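Local structure of 2'-5' RNA Ligase (Thermus thermophilus, 1IUH) at residues L3-F8 with L57-R62; A16-Q21 with H36-T41; G46-E51 with V118-W123; A158-E163 with P169-L174. The protein belongs to the LigT-like phosphoesterases of the 2H clan, named a 2'-5' RNA ligase, with an antiparallel beta sheet flanked by helices. All coordinates share one frame; numbering follows the deposited sequence.

Interaction 1 (L3-F8 with L57-R62); sequences LFYAVF and LALGHR
Tyr5 reaches from its strand to Leu59 and Gly60 on helix 53-66, and its hydroxyl end makes the closest approaches. Tyr5 OH lies 3.7 Å from Leu59 CB. The same oxygen is 3.9 Å from Leu59 CD2, so the stem and one methyl of the leucine both border it. The two side chains cross at about a right angle, the phenol ending against the side of the leucine instead of running alongside it. Gly60 is the second helix residue met: its CA stands 4.4 Å from Tyr5 CE2, approaching the ring obliquely, and the absence of a side chain keeps the backbone itself next to the aromatic group.

Torsions account for the meeting. Tyr5 CG is anti to the carbonyl carbon (chi1 -67°), which sends the ring off the sheet toward the helix. With Leu59 CG anti to its backbone N (chi1 -179°), CG and CD2 are set beside the hydroxyl, next to CB.

Further out, Leu105 of helix 96-113 touches both Tyr5 and Leu59, while Phe157 and Leu159 of the adjoining strand pack on the tyrosine. The contact therefore joins strand 2-8 to the layer of helices on one side of the sheet, with 110 Å² of surface buried between the segments, both sides summed.

The hydroxyl is not left to apolar neighbours alone: Tyr5 OH is hydrogen-bonded to Tyr56 O, a carbonyl of the same helix. Surrounded by carbon on its way in, the phenol thus carries its one polar atom to a backbone acceptor, combining apolar packing with a polar tie between strand and helix.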
loop_
_atom_site.group_PDB
_atom_site.type_symbol
_atom_site.label_atom_id
_atom_site.label_comp_id
_atom_site.label_asym_id
_atom_site.label_seq_id
_atom_site.Cartn_x
_atom_site.Cartn_y
_atom_site.Cartn_z
ATOM N N LEU A 3 -11.067 5.592 -1.584
ATOM C CA LEU A 3 -9.803 5.863 -2.260
ATOM C C LEU A 3 -8.567 5.695 -1.380
ATOM O O LEU A 3 -8.650 5.825 -0.151
ATOM C CB LEU A 3 -9.828 7.313 -2.727
ATOM C CG LEU A 3 -10.956 7.755 -3.667
ATOM C CD1 LEU A 3 -11.052 9.255 -3.652
ATOM C CD2 LEU A 3 -10.682 7.258 -5.085
ATOM N N PHE A 4 -7.431 5.427 -2.025
ATOM C CA PHE A 4 -6.120 5.344 -1.357
ATOM C C PHE A 4 -5.000 5.629 -2.367
ATOM O O PHE A 4 -5.198 5.516 -3.593
ATOM C CB PHE A 4 -5.886 3.965 -0.698
ATOM C CG PHE A 4 -5.754 2.797 -1.660
ATOM C CD1 PHE A 4 -4.507 2.293 -2.008
ATOM C CD2 PHE A 4 -6.876 2.152 -2.183
ATOM C CE1 PHE A 4 -4.375 1.161 -2.857
ATOM C CE2 PHE A 4 -6.745 1.013 -3.035
ATOM C CZ PHE A 4 -5.480 0.534 -3.358
ATOM N N TYR A 5 -3.863 6.096 -1.848
ATOM C CA TYR A 5 -2.664 6.281 -2.671
ATOM C C TYR A 5 -1.757 5.042 -2.441
ATOM O O TYR A 5 -1.604 4.546 -1.328
ATOM C CB TYR A 5 -1.867 7.573 -2.338
ATOM C CG TYR A 5 -2.580 8.881 -2.681
ATOM C CD1 TYR A 5 -3.270 9.577 -1.682
ATOM C CD2 TYR A 5 -2.527 9.454 -3.979
ATOM C CE1 TYR A 5 -3.884 10.813 -1.943
ATOM C CE2 TYR A 5 -3.158 10.718 -4.261
ATOM C CZ TYR A 5 -3.826 11.371 -3.208
ATOM O OH TYR A 5 -4.446 12.578 -3.312
ATOM N N ALA A 6 -1.144 4.556 -3.505
ATOM C CA ALA A 6 -0.325 3.388 -3.358
ATOM C C ALA A 6 0.772 3.311 -4.400
ATOM O O ALA A 6 0.744 4.005 -5.411
ATOM C CB ALA A 6 -1.234 2.097 -3.452
ATOM N N VAL A 7 1.724 2.425 -4.142
ATOM C CA VAL A 7 2.791 2.180 -5.074
ATOM C C VAL A 7 2.555 0.767 -5.626
ATOM O O VAL A 7 2.423 -0.186 -4.850
ATOM C CB VAL A 7 4.147 2.188 -4.379
ATOM C CG1 VAL A 7 5.226 1.515 -5.292
ATOM C CG2 VAL A 7 4.506 3.533 -4.043
ATOM N N PHE A 8 2.474 0.631 -6.941
ATOM C CA PHE A 8 2.365 -0.690 -7.552
ATOM C C PHE A 8 3.793 -1.138 -7.846
ATOM O O PHE A 8 4.741 -0.330 -7.842
ATOM C CB PHE A 8 1.447 -0.686 -8.777
ATOM C CG PHE A 8 0.006 -0.680 -8.397
ATOM C CD1 PHE A 8 -0.732 0.507 -8.415
ATOM C CD2 PHE A 8 -0.571 -1.841 -7.878
ATOM C CE1 PHE A 8 -2.019 0.555 -7.915
ATOM C CE2 PHE A 8 -1.830 -1.833 -7.377
ATOM C CZ PHE A 8 -2.584 -0.608 -7.388
ATOM N N LEU A 57 -6.338 14.342 -7.030
ATOM C CA LEU A 57 -5.581 14.303 -8.286
ATOM C C LEU A 57 -4.517 15.369 -8.283
ATOM O O LEU A 57 -3.341 15.094 -8.614
ATOM C CB LEU A 57 -6.513 14.489 -9.512
ATOM C CG LEU A 57 -7.409 13.251 -9.785
ATOM C CD1 LEU A 57 -8.465 13.531 -10.869
ATOM C CD2 LEU A 57 -6.544 12.031 -10.209
ATOM N N ALA A 58 -4.890 16.576 -7.878
ATOM C CA ALA A 58 -3.932 17.668 -7.887
ATOM C C ALA A 58 -2.799 17.420 -6.853
ATOM O O ALA A 58 -1.585 17.668 -7.084
ATOM C CB ALA A 58 -4.677 18.969 -7.630
ATOM N N LEU A 59 -3.217 16.897 -5.711
ATOM C CA LEU A 59 -2.289 16.568 -4.691
ATOM C C LEU A 59 -1.278 15.571 -5.251
ATOM O O LEU A 59 -0.063 15.705 -5.026
ATOM C CB LEU A 59 -3.016 15.997 -3.516
ATOM C CG LEU A 59 -2.105 15.632 -2.338
ATOM C CD1 LEU A 59 -1.084 16.738 -2.073
ATOM C CD2 LEU A 59 -2.965 15.426 -1.115
ATOM N N GLY A 60 -1.748 14.612 -6.028
ATOM C CA GLY A 60 -0.820 13.624 -6.583
ATOM C C GLY A 60 0.176 14.285 -7.545
ATOM O O GLY A 60 1.411 14.061 -7.461
ATOM N N HIS A 61 -0.349 15.120 -8.464
ATOM C CA HIS A 61 0.543 15.773 -9.410
ATOM C C HIS A 61 1.539 16.647 -8.658
ATOM O O HIS A 61 2.714 16.671 -8.993
ATOM C CB HIS A 61 -0.229 16.615 -10.450
ATOM C CG HIS A 61 -1.225 15.841 -11.260
ATOM N ND1 HIS A 61 -0.859 14.888 -12.199
ATOM C CD2 HIS A 61 -2.577 15.899 -11.291
ATOM C CE1 HIS A 61 -1.946 14.404 -12.777
ATOM N NE2 HIS A 61 -2.998 15.000 -12.239
ATOM N N ARG A 62 1.082 17.364 -7.645
ATOM C CA ARG A 62 2.016 18.221 -6.879
ATOM C C ARG A 62 3.169 17.416 -6.241
ATOM O O ARG A 62 4.349 17.705 -6.440
ATOM C CB ARG A 62 1.278 18.967 -5.779
ATOM C CG ARG A 62 1.074 20.374 -6.101
ATOM C CD ARG A 62 0.109 21.007 -5.111
ATOM N NE ARG A 62 0.799 21.452 -3.913
ATOM C CZ ARG A 62 0.275 21.440 -2.689
ATOM N NH1 ARG A 62 -0.973 20.983 -2.498
ATOM N NH2 ARG A 62 1.003 21.895 -1.660
#

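Interaction 2 (A16-Q21 with H36-T41); sequences ALVEAQ and HQLHLT
The carboxamide of Gln21 meets Leu38 through its nitrogen, Gln21 NE2 lying 3.9 Å from Leu38 CD2 as the two side chains slide past each other in opposite directions. That nitrogen is also hydrogen-bonded to two backbone carbonyls, Val33 O and Leu133 O, which fix the amide where the methyl passes. The other flat group is the His39 imidazole, directed away from the helix. In the plane of this ring, at its edge, sit the Gln37 carbonyl and Thr41 OG1. His39 ND1 donates to Gln37 O at 2.7 Å, with an N-H...O angle of 159° and the oxygen only 8° out of the ring plane; His39 NE2 is 2.9 Å from Thr41 OG1. The rings of Phe4 and Tyr171 also meet the imidazole, Tyr171 with its plane roughly perpendicular.

His39, Leu40 and Thr41 spell the His-x-Thr signature of which 2H phosphoesterases carry two copies, and Leu38 immediately precedes it. Leu38 points the opposite way from the histidine, into helix 11-21. Its CG is anti to the carbonyl carbon (chi1 -80°), and its two methyls divide the work: CD2 goes to the glutamine, CD1 to the preceding helical turn. There, Leu38 CD1 is 3.9 Å from Leu17 CB and 4.2 Å from Val18 CG2, the valine crossing it at about a right angle. Leu17 continues inward to Ile131 and Leu133 on strand 130-136, whereas Val18 also touches Pro35.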
loop_
_atom_site.group_PDB
_atom_site.type_symbol
_atom_site.label_atom_id
_atom_site.label_comp_id
_atom_site.label_asym_id
_atom_site.label_seq_id
_atom_site.Cartn_x
_atom_site.Cartn_y
_atom_site.Cartn_z
ATOM N N ALA A 16 8.926 -12.179 -6.598
ATOM C CA ALA A 16 9.573 -12.610 -5.368
ATOM C C ALA A 16 8.545 -12.809 -4.282
ATOM O O ALA A 16 8.667 -13.695 -3.443
ATOM C CB ALA A 16 10.581 -11.564 -4.915
ATOM N N LEU A 17 7.555 -11.933 -4.309
ATOM C CA LEU A 17 6.449 -11.913 -3.383
ATOM C C LEU A 17 5.458 -13.062 -3.688
ATOM O O LEU A 17 4.821 -13.635 -2.793
ATOM C CB LEU A 17 5.758 -10.541 -3.529
ATOM C CG LEU A 17 5.879 -9.393 -2.505
ATOM C CD1 LEU A 17 7.128 -9.510 -1.700
ATOM C CD2 LEU A 17 5.752 -8.026 -3.247
ATOM N N VAL A 18 5.287 -13.362 -4.969
ATOM C CA VAL A 18 4.413 -14.440 -5.344
ATOM C C VAL A 18 5.068 -15.760 -4.966
ATOM O O VAL A 18 4.396 -16.726 -4.686
ATOM C CB VAL A 18 4.167 -14.409 -6.776
ATOM C CG1 VAL A 18 3.612 -15.702 -7.218
ATOM C CG2 VAL A 18 3.186 -13.324 -7.059
ATOM N N GLU A 19 6.391 -15.809 -4.939
ATOM C CA GLU A 19 7.029 -17.021 -4.545
ATOM C C GLU A 19 6.875 -17.146 -3.019
ATOM O O GLU A 19 6.777 -18.241 -2.466
ATOM C CB GLU A 19 8.477 -17.007 -5.034
ATOM C CG GLU A 19 8.551 -17.228 -6.614
ATOM C CD GLU A 19 9.847 -16.711 -7.310
ATOM O OE1 GLU A 19 10.962 -17.142 -6.979
ATOM O OE2 GLU A 19 9.752 -15.867 -8.213
ATOM N N ALA A 20 6.795 -16.016 -2.344
ATOM C CA ALA A 20 6.631 -15.968 -0.908
ATOM C C ALA A 20 5.280 -16.540 -0.571
ATOM O O ALA A 20 5.170 -17.407 0.291
ATOM C CB ALA A 20 6.674 -14.562 -0.454
ATOM N N GLN A 21 4.258 -16.045 -1.268
ATOM C CA GLN A 21 2.864 -16.486 -1.046
ATOM C C GLN A 21 2.744 -18.021 -1.064
ATOM O O GLN A 21 1.836 -18.639 -0.479
ATOM C CB GLN A 21 1.925 -15.892 -2.112
ATOM C CG GLN A 21 1.746 -14.398 -1.956
ATOM C CD GLN A 21 0.877 -13.815 -3.044
ATOM O OE1 GLN A 21 1.114 -14.052 -4.239
ATOM N NE2 GLN A 21 -0.149 -13.049 -2.642
ATOM N N HIS A 36 -1.539 -9.042 -9.268
ATOM C CA HIS A 36 -1.724 -7.733 -9.828
ATOM C C HIS A 36 -2.337 -6.729 -8.817
ATOM O O HIS A 36 -2.458 -5.539 -9.115
ATOM C CB HIS A 36 -2.524 -7.870 -11.121
ATOM C CG HIS A 36 -1.776 -8.584 -12.214
ATOM N ND1 HIS A 36 -2.398 -9.103 -13.334
ATOM C CD2 HIS A 36 -0.450 -8.820 -12.376
ATOM C CE1 HIS A 36 -1.485 -9.621 -14.138
ATOM N NE2 HIS A 36 -0.294 -9.462 -13.580
ATOM N N GLN A 37 -2.731 -7.184 -7.629
ATOM C CA GLN A 37 -3.229 -6.238 -6.615
ATOM C C GLN A 37 -2.137 -6.012 -5.553
ATOM O O GLN A 37 -2.283 -5.167 -4.662
ATOM C CB GLN A 37 -4.490 -6.730 -5.891
ATOM C CG GLN A 37 -5.666 -6.987 -6.810
ATOM C CD GLN A 37 -7.000 -7.066 -6.054
ATOM O OE1 GLN A 37 -7.130 -7.711 -5.011
ATOM N NE2 GLN A 37 -7.979 -6.419 -6.591
ATOM N N LEU A 38 -1.045 -6.780 -5.631
ATOM C CA LEU A 38 -0.006 -6.610 -4.634
ATOM C C LEU A 38 0.411 -5.132 -4.690
ATOM O O LEU A 38 0.550 -4.562 -5.761
ATOM C CB LEU A 38 1.134 -7.583 -4.895
ATOM C CG LEU A 38 0.987 -9.065 -4.433
ATOM C CD1 LEU A 38 2.245 -9.800 -4.980
ATOM C CD2 LEU A 38 0.910 -9.292 -2.876
ATOM N N HIS A 39 0.564 -4.493 -3.534
ATOM C CA HIS A 39 0.896 -3.058 -3.519
ATOM C C HIS A 39 1.242 -2.516 -2.113
ATOM O O HIS A 39 0.873 -3.105 -1.092
ATOM C CB HIS A 39 -0.320 -2.292 -4.026
ATOM C CG HIS A 39 -1.402 -2.198 -3.000
ATOM N ND1 HIS A 39 -2.301 -3.221 -2.776
ATOM C CD2 HIS A 39 -1.683 -1.234 -2.081
ATOM C CE1 HIS A 39 -3.095 -2.887 -1.765
ATOM N NE2 HIS A 39 -2.738 -1.691 -1.324
ATOM N N LEU A 40 1.882 -1.365 -2.065
ATOM C CA LEU A 40 2.212 -0.729 -0.770
ATOM C C LEU A 40 1.387 0.548 -0.691
ATOM O O LEU A 40 1.546 1.450 -1.532
ATOM C CB LEU A 40 3.700 -0.350 -0.700
ATOM C CG LEU A 40 4.205 0.208 0.627
ATOM C CD1 LEU A 40 5.710 -0.215 0.907
ATOM C CD2 LEU A 40 4.060 1.738 0.555
ATOM N N THR A 41 0.512 0.642 0.294
ATOM C CA THR A 41 -0.319 1.845 0.443
ATOM C C THR A 41 0.386 3.033 1.104
ATOM O O THR A 41 1.006 2.891 2.112
ATOM C CB THR A 41 -1.585 1.504 1.246
ATOM O OG1 THR A 41 -2.317 0.472 0.540
ATOM C CG2 THR A 41 -2.450 2.747 1.442
#

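Interaction 3 (G46-E51 with V118-W123); sequences GERPEE and VRIPGW
Pro121 and Ile120 bring a type II beta turn, Ile120 to Trp123, against Gly46 at the end of strand 39-47 and Arg48 just beyond it. The turn is closed by Trp123 N donating to Ile120 O at 3.1 Å. Pro121 and Gly122 occupy its two central positions, and the positive phi of Gly122 (64°) is what a type II turn needs at the second of them.

At the backbone level the fit is close: Gly46 CA and Ile120 CA are 6.0 Å apart, and Gly46 CA is 4.2 Å from Pro121 CD. Gly46, itself at positive phi, offers no side chain on the flank facing the turn; Pro121 CD lies on that flank, where a side chain at residue 46 would point.

The side chains add a second approach. Arg48 does not extend straight; its first two torsions both lie on the negative side (chi1 -66°, chi2 -84°), and this bend brings the guanidinium toward Ile120. Ile120 has CG1 anti to the carbonyl carbon and CD1 continuing in an extended line, so its branch runs down to Val109 and Leu113 of helix 96-113. Leu113 also touches Arg48, making that helix the common floor of both residues. The charge of Arg48 is met through NH1 by a salt bridge with Glu52, which holds the head of the side chain in place. The other terminal nitrogen, Arg48 NH2, approaches Ile120 CG1 obliquely at 4.4 Å.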
loop_
_atom_site.group_PDB
_atom_site.type_symbol
_atom_site.label_atom_id
_atom_site.label_comp_id
_atom_site.label_asym_id
_atom_site.label_seq_id
_atom_site.Cartn_x
_atom_site.Cartn_y
_atom_site.Cartn_z
ATOM N N GLY A 46 -10.367 6.150 2.810
ATOM C CA GLY A 46 -11.696 5.740 3.223
ATOM C C GLY A 46 -12.700 6.171 2.177
ATOM O O GLY A 46 -12.348 6.270 1.011
ATOM N N GLU A 47 -13.938 6.434 2.594
ATOM C CA GLU A 47 -15.027 6.887 1.711
ATOM C C GLU A 47 -14.944 8.380 1.540
ATOM O O GLU A 47 -15.034 9.142 2.507
ATOM C CB GLU A 47 -16.376 6.583 2.322
ATOM C CG GLU A 47 -17.025 5.379 1.749
ATOM C CD GLU A 47 -17.163 5.443 0.231
ATOM O OE1 GLU A 47 -17.559 6.523 -0.323
ATOM O OE2 GLU A 47 -16.883 4.374 -0.381
ATOM N N ARG A 48 -14.755 8.796 0.302
ATOM C CA ARG A 48 -14.631 10.217 -0.019
ATOM C C ARG A 48 -15.652 10.643 -1.061
ATOM O O ARG A 48 -16.001 9.846 -1.945
ATOM C CB ARG A 48 -13.221 10.478 -0.498
ATOM C CG ARG A 48 -12.221 10.239 0.635
ATOM C CD ARG A 48 -12.160 11.503 1.456
ATOM N NE ARG A 48 -12.724 11.336 2.769
ATOM C CZ ARG A 48 -13.274 12.304 3.507
ATOM N NH1 ARG A 48 -13.367 13.550 3.076
ATOM N NH2 ARG A 48 -13.712 11.990 4.720
ATOM N N PRO A 49 -16.223 11.847 -0.903
ATOM C CA PRO A 49 -17.208 12.338 -1.890
ATOM C C PRO A 49 -16.532 12.694 -3.220
ATOM O O PRO A 49 -15.452 13.278 -3.244
ATOM C CB PRO A 49 -17.850 13.591 -1.200
ATOM C CG PRO A 49 -16.864 13.985 -0.142
ATOM C CD PRO A 49 -16.325 12.630 0.346
ATOM N N GLU A 50 -17.191 12.341 -4.306
ATOM C CA GLU A 50 -16.732 12.601 -5.667
ATOM C C GLU A 50 -16.234 14.043 -5.844
ATOM O O GLU A 50 -15.346 14.311 -6.655
ATOM C CB GLU A 50 -17.885 12.339 -6.675
ATOM C CG GLU A 50 -18.191 10.872 -6.846
ATOM C CD GLU A 50 -19.462 10.592 -7.659
ATOM O OE1 GLU A 50 -19.530 9.461 -8.170
ATOM O OE2 GLU A 50 -20.361 11.478 -7.790
ATOM N N GLU A 51 -16.827 14.959 -5.098
ATOM C CA GLU A 51 -16.442 16.321 -5.240
ATOM C C GLU A 51 -14.968 16.537 -4.930
ATOM O O GLU A 51 -14.390 17.492 -5.389
ATOM C CB GLU A 51 -17.344 17.180 -4.346
ATOM C CG GLU A 51 -17.037 18.681 -4.395
ATOM C CD GLU A 51 -16.086 19.137 -3.269
ATOM O OE1 GLU A 51 -16.193 18.541 -2.156
ATOM O OE2 GLU A 51 -15.267 20.094 -3.485
ATOM N N VAL A 118 -9.312 13.669 10.533
ATOM C CA VAL A 118 -9.089 12.759 11.648
ATOM C C VAL A 118 -10.057 11.648 11.650
ATOM O O VAL A 118 -9.786 10.582 12.190
ATOM C CB VAL A 118 -9.067 13.511 13.063
ATOM C CG1 VAL A 118 -8.068 14.708 12.946
ATOM C CG2 VAL A 118 -10.508 13.926 13.549
ATOM N N ARG A 119 -11.177 11.896 10.997
ATOM C CA ARG A 119 -12.207 10.907 10.939
ATOM C C ARG A 119 -11.931 9.836 9.872
ATOM O O ARG A 119 -12.623 8.819 9.834
ATOM C CB ARG A 119 -13.558 11.619 10.753
ATOM C CG ARG A 119 -13.828 12.603 11.910
ATOM C CD ARG A 119 -15.261 13.151 11.956
ATOM N NE ARG A 119 -15.263 14.634 12.039
ATOM C CZ ARG A 119 -16.286 15.404 11.678
ATOM N NH1 ARG A 119 -17.402 14.843 11.214
ATOM N NH2 ARG A 119 -16.187 16.732 11.733
ATOM N N ILE A 120 -10.902 10.047 9.043
ATOM C CA ILE A 120 -10.526 9.100 8.012
ATOM C C ILE A 120 -10.087 7.824 8.783
ATOM O O ILE A 120 -9.360 7.903 9.775
ATOM C CB ILE A 120 -9.362 9.656 7.145
ATOM C CG1 ILE A 120 -9.826 10.895 6.357
ATOM C CG2 ILE A 120 -8.810 8.569 6.284
ATOM C CD1 ILE A 120 -8.723 11.549 5.529
ATOM N N PRO A 121 -10.536 6.646 8.327
ATOM C CA PRO A 121 -10.179 5.414 9.015
ATOM C C PRO A 121 -8.720 5.193 9.056
ATOM O O PRO A 121 -8.032 5.344 8.036
ATOM C CB PRO A 121 -10.915 4.324 8.232
ATOM C CG PRO A 121 -12.176 5.076 7.811
ATOM C CD PRO A 121 -11.607 6.415 7.342
ATOM N N GLY A 122 -8.254 4.881 10.266
ATOM C CA GLY A 122 -6.862 4.600 10.488
ATOM C C GLY A 122 -5.926 5.740 10.243
ATOM O O GLY A 122 -4.765 5.513 9.981
ATOM N N TRP A 123 -6.412 6.960 10.356
ATOM C CA TRP A 123 -5.605 8.141 10.108
ATOM C C TRP A 123 -4.471 8.380 11.093
ATOM O O TRP A 123 -3.484 9.007 10.783
ATOM C CB TRP A 123 -6.544 9.365 10.105
ATOM C CG TRP A 123 -5.825 10.724 9.984
ATOM C CD1 TRP A 123 -5.426 11.535 11.003
ATOM C CD2 TRP A 123 -5.404 11.375 8.770
ATOM N NE1 TRP A 123 -4.777 12.642 10.505
ATOM C CE2 TRP A 123 -4.759 12.565 9.137
ATOM C CE3 TRP A 123 -5.524 11.063 7.414
ATOM C CZ2 TRP A 123 -4.247 13.439 8.208
ATOM C CZ3 TRP A 123 -5.018 11.928 6.490
ATOM C CH2 TRP A 123 -4.393 13.103 6.889
#

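Interaction 4 (A158-E163 with P169-L174); sequences ALVRSE and PVYTVL
A beta hairpin made of strands 150-164 and 169-178 brings Ala158-Glu163 beside Pro169-Leu174, the short strand axes 4.6 Å apart at closest and 149° between their directions. Arg161 with Thr172 and Glu163 with Val170 are the hydrogen-bonded pairs, each joined both ways. Arg161 N to Thr172 O is the straightest bond, 2.7 Å at 174°. Ser162 with Tyr171 lies between them and Val160 with Val173 beyond Arg161-Thr172; both are non-hydrogen-bonded pairs. Farther along, Leu174 N donates to Leu159 O at 2.9 Å, where the chain turns a corner.

On the sheet face carrying Val160, Ser162, Tyr171 and Val173, the Tyr171 ring presents its edge to the serine: Ser162 OG lies near the ring plane, 3.3 Å from Tyr171 CE1. Having OG anti to the backbone N (chi1 -178°) directs the serine oxygen there. Val160 CG1 meets the stem of the same tyrosine, 3.8 Å from Tyr171 CB, while Phe4 packs on both residues.

The other face carries Arg161, Glu163 and Thr172 beside Val170. A water donates to Glu163 OE2 and to Val170 O and accepts from Thr172 OG1, tying the strands a second time outside the backbone bonds. Within strand 150-164, Arg161 NH2 and Glu163 OE1 form a long salt bridge (3.9 Å), of charge only, the oxygen lying over the guanidinium centre. Alternating faces and paired backbone bonds of this kind are typical of an antiparallel beta hairpin.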
loop_
_atom_site.group_PDB
_atom_site.type_symbol
_atom_site.label_atom_id
_atom_site.label_comp_id
_atom_site.label_asym_id
_atom_site.label_seq_id
_atom_site.Cartn_x
_atom_site.Cartn_y
_atom_site.Cartn_z
ATOM N N ALA A 158 0.041 5.842 -7.475
ATOM C CA ALA A 158 -1.272 6.108 -8.031
ATOM C C ALA A 158 -2.363 6.366 -7.034
ATOM O O ALA A 158 -2.212 6.047 -5.843
ATOM C CB ALA A 158 -1.674 4.922 -8.916
ATOM N N LEU A 159 -3.456 6.941 -7.546
ATOM C CA LEU A 159 -4.655 7.228 -6.803
ATOM C C LEU A 159 -5.520 6.138 -7.366
ATOM O O LEU A 159 -5.705 6.059 -8.572
ATOM C CB LEU A 159 -5.265 8.567 -7.169
ATOM C CG LEU A 159 -6.618 8.836 -6.460
ATOM C CD1 LEU A 159 -6.430 8.770 -4.929
ATOM C CD2 LEU A 159 -7.196 10.186 -6.881
ATOM N N VAL A 160 -6.047 5.310 -6.472
ATOM C CA VAL A 160 -6.834 4.133 -6.797
ATOM C C VAL A 160 -8.170 4.065 -6.060
ATOM O O VAL A 160 -8.274 4.414 -4.879
ATOM C CB VAL A 160 -6.046 2.810 -6.344
ATOM C CG1 VAL A 160 -6.726 1.529 -6.911
ATOM C CG2 VAL A 160 -4.580 2.925 -6.692
ATOM N N ARG A 161 -9.182 3.584 -6.762
ATOM C CA ARG A 161 -10.477 3.370 -6.141
ATOM C C ARG A 161 -10.600 1.866 -5.830
ATOM O O ARG A 161 -10.127 1.028 -6.571
ATOM C CB ARG A 161 -11.613 3.750 -7.080
ATOM C CG ARG A 161 -12.990 3.638 -6.393
ATOM C CD ARG A 161 -14.108 3.677 -7.395
ATOM N NE ARG A 161 -15.434 3.697 -6.782
ATOM C CZ ARG A 161 -16.521 3.936 -7.482
ATOM N NH1 ARG A 161 -16.383 4.149 -8.783
ATOM N NH2 ARG A 161 -17.696 4.039 -6.889
ATOM N N SER A 162 -11.229 1.534 -4.727
ATOM C CA SER A 162 -11.429 0.150 -4.356
ATOM C C SER A 162 -12.921 0.000 -4.197
ATOM O O SER A 162 -13.561 0.864 -3.640
ATOM C CB SER A 162 -10.769 -0.179 -3.006
ATOM O OG SER A 162 -10.925 -1.559 -2.669
ATOM N N GLU A 163 -13.470 -1.098 -4.684
ATOM C CA GLU A 163 -14.908 -1.369 -4.546
ATOM C C GLU A 163 -15.034 -2.795 -3.982
ATOM O O GLU A 163 -14.428 -3.738 -4.506
ATOM C CB GLU A 163 -15.618 -1.286 -5.915
ATOM C CG GLU A 163 -15.595 0.094 -6.611
ATOM C CD GLU A 163 -16.366 0.093 -7.951
ATOM O OE1 GLU A 163 -17.597 0.289 -7.968
ATOM O OE2 GLU A 163 -15.766 -0.151 -9.021
ATOM N N PRO A 169 -12.245 -7.271 -3.176
ATOM C CA PRO A 169 -12.046 -5.905 -3.680
ATOM C C PRO A 169 -11.566 -5.776 -5.149
ATOM O O PRO A 169 -10.703 -6.530 -5.610
ATOM C CB PRO A 169 -11.087 -5.312 -2.641
ATOM C CG PRO A 169 -10.207 -6.463 -2.311
ATOM C CD PRO A 169 -11.148 -7.679 -2.272
ATOM N N VAL A 170 -12.194 -4.868 -5.891
ATOM C CA VAL A 170 -11.780 -4.647 -7.265
ATOM C C VAL A 170 -11.191 -3.239 -7.307
ATOM O O VAL A 170 -11.830 -2.268 -6.901
ATOM C CB VAL A 170 -12.969 -4.736 -8.255
ATOM C CG1 VAL A 170 -12.462 -4.625 -9.709
ATOM C CG2 VAL A 170 -13.714 -6.020 -8.066
ATOM N N TYR A 171 -9.950 -3.153 -7.764
ATOM C CA TYR A 171 -9.222 -1.879 -7.870
ATOM C C TYR A 171 -9.341 -1.190 -9.261
ATOM O O TYR A 171 -9.296 -1.844 -10.292
ATOM C CB TYR A 171 -7.704 -2.093 -7.562
ATOM C CG TYR A 171 -7.325 -2.447 -6.108
ATOM C CD1 TYR A 171 -8.265 -2.325 -5.072
ATOM C CD2 TYR A 171 -6.060 -2.999 -5.781
ATOM C CE1 TYR A 171 -8.012 -2.739 -3.783
ATOM C CE2 TYR A 171 -5.779 -3.450 -4.423
ATOM C CZ TYR A 171 -6.786 -3.320 -3.445
ATOM O OH TYR A 171 -6.677 -3.864 -2.164
ATOM N N THR A 172 -9.520 0.126 -9.279
ATOM C CA THR A 172 -9.507 0.890 -10.516
ATOM C C THR A 172 -8.561 2.059 -10.270
ATOM O O THR A 172 -8.765 2.843 -9.347
ATOM C CB THR A 172 -10.843 1.506 -10.892
ATOM O OG1 THR A 172 -11.837 0.484 -11.084
ATOM C CG2 THR A 172 -10.673 2.286 -12.171
ATOM N N VAL A 173 -7.517 2.150 -11.097
ATOM C CA VAL A 173 -6.521 3.213 -11.002
ATOM C C VAL A 173 -7.073 4.498 -11.623
ATOM O O VAL A 173 -7.221 4.538 -12.832
ATOM C CB VAL A 173 -5.225 2.826 -11.792
ATOM C CG1 VAL A 173 -4.239 4.070 -11.859
ATOM C CG2 VAL A 173 -4.602 1.597 -11.190
ATOM N N LEU A 174 -7.373 5.539 -10.840
ATOM C CA LEU A 174 -7.895 6.756 -11.414
ATOM C C LEU A 174 -6.786 7.468 -12.032
ATOM O O LEU A 174 -6.975 8.128 -12.991
ATOM C CB LEU A 174 -8.514 7.652 -10.380
ATOM C CG LEU A 174 -9.574 6.877 -9.606
ATOM C CD1 LEU A 174 -10.357 7.836 -8.715
ATOM C CD2 LEU A 174 -10.507 6.160 -10.603
HETATM O O HOH W 1 -12.895 -0.410 -8.999
#

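All four contacts reach one antiparallel sheet. Strand 2-8 lies between strands 39-47 and 150-164: Val7 N to Leu40 O (2.8 Å) joins interactions 1 and 2, and Phe4 O to Val160 N (3.0 Å) joins interactions 1 and 4. Leu3 N to Gly46 O, 3.0 Å, ties interaction 1 to interaction 3. Interactions 2 and 4 meet where Gln37 NE2 reaches Pro169 O at 2.9 Å and where Tyr171 borders His39, so the hairpin flanks the first His-x-Thr motif. Interactions 2 and 3 share strand 39-47 but do not touch; their centres are about 25 Å apart, on opposite sides of the chain's centre, and their nearest atoms about 9 Å apart.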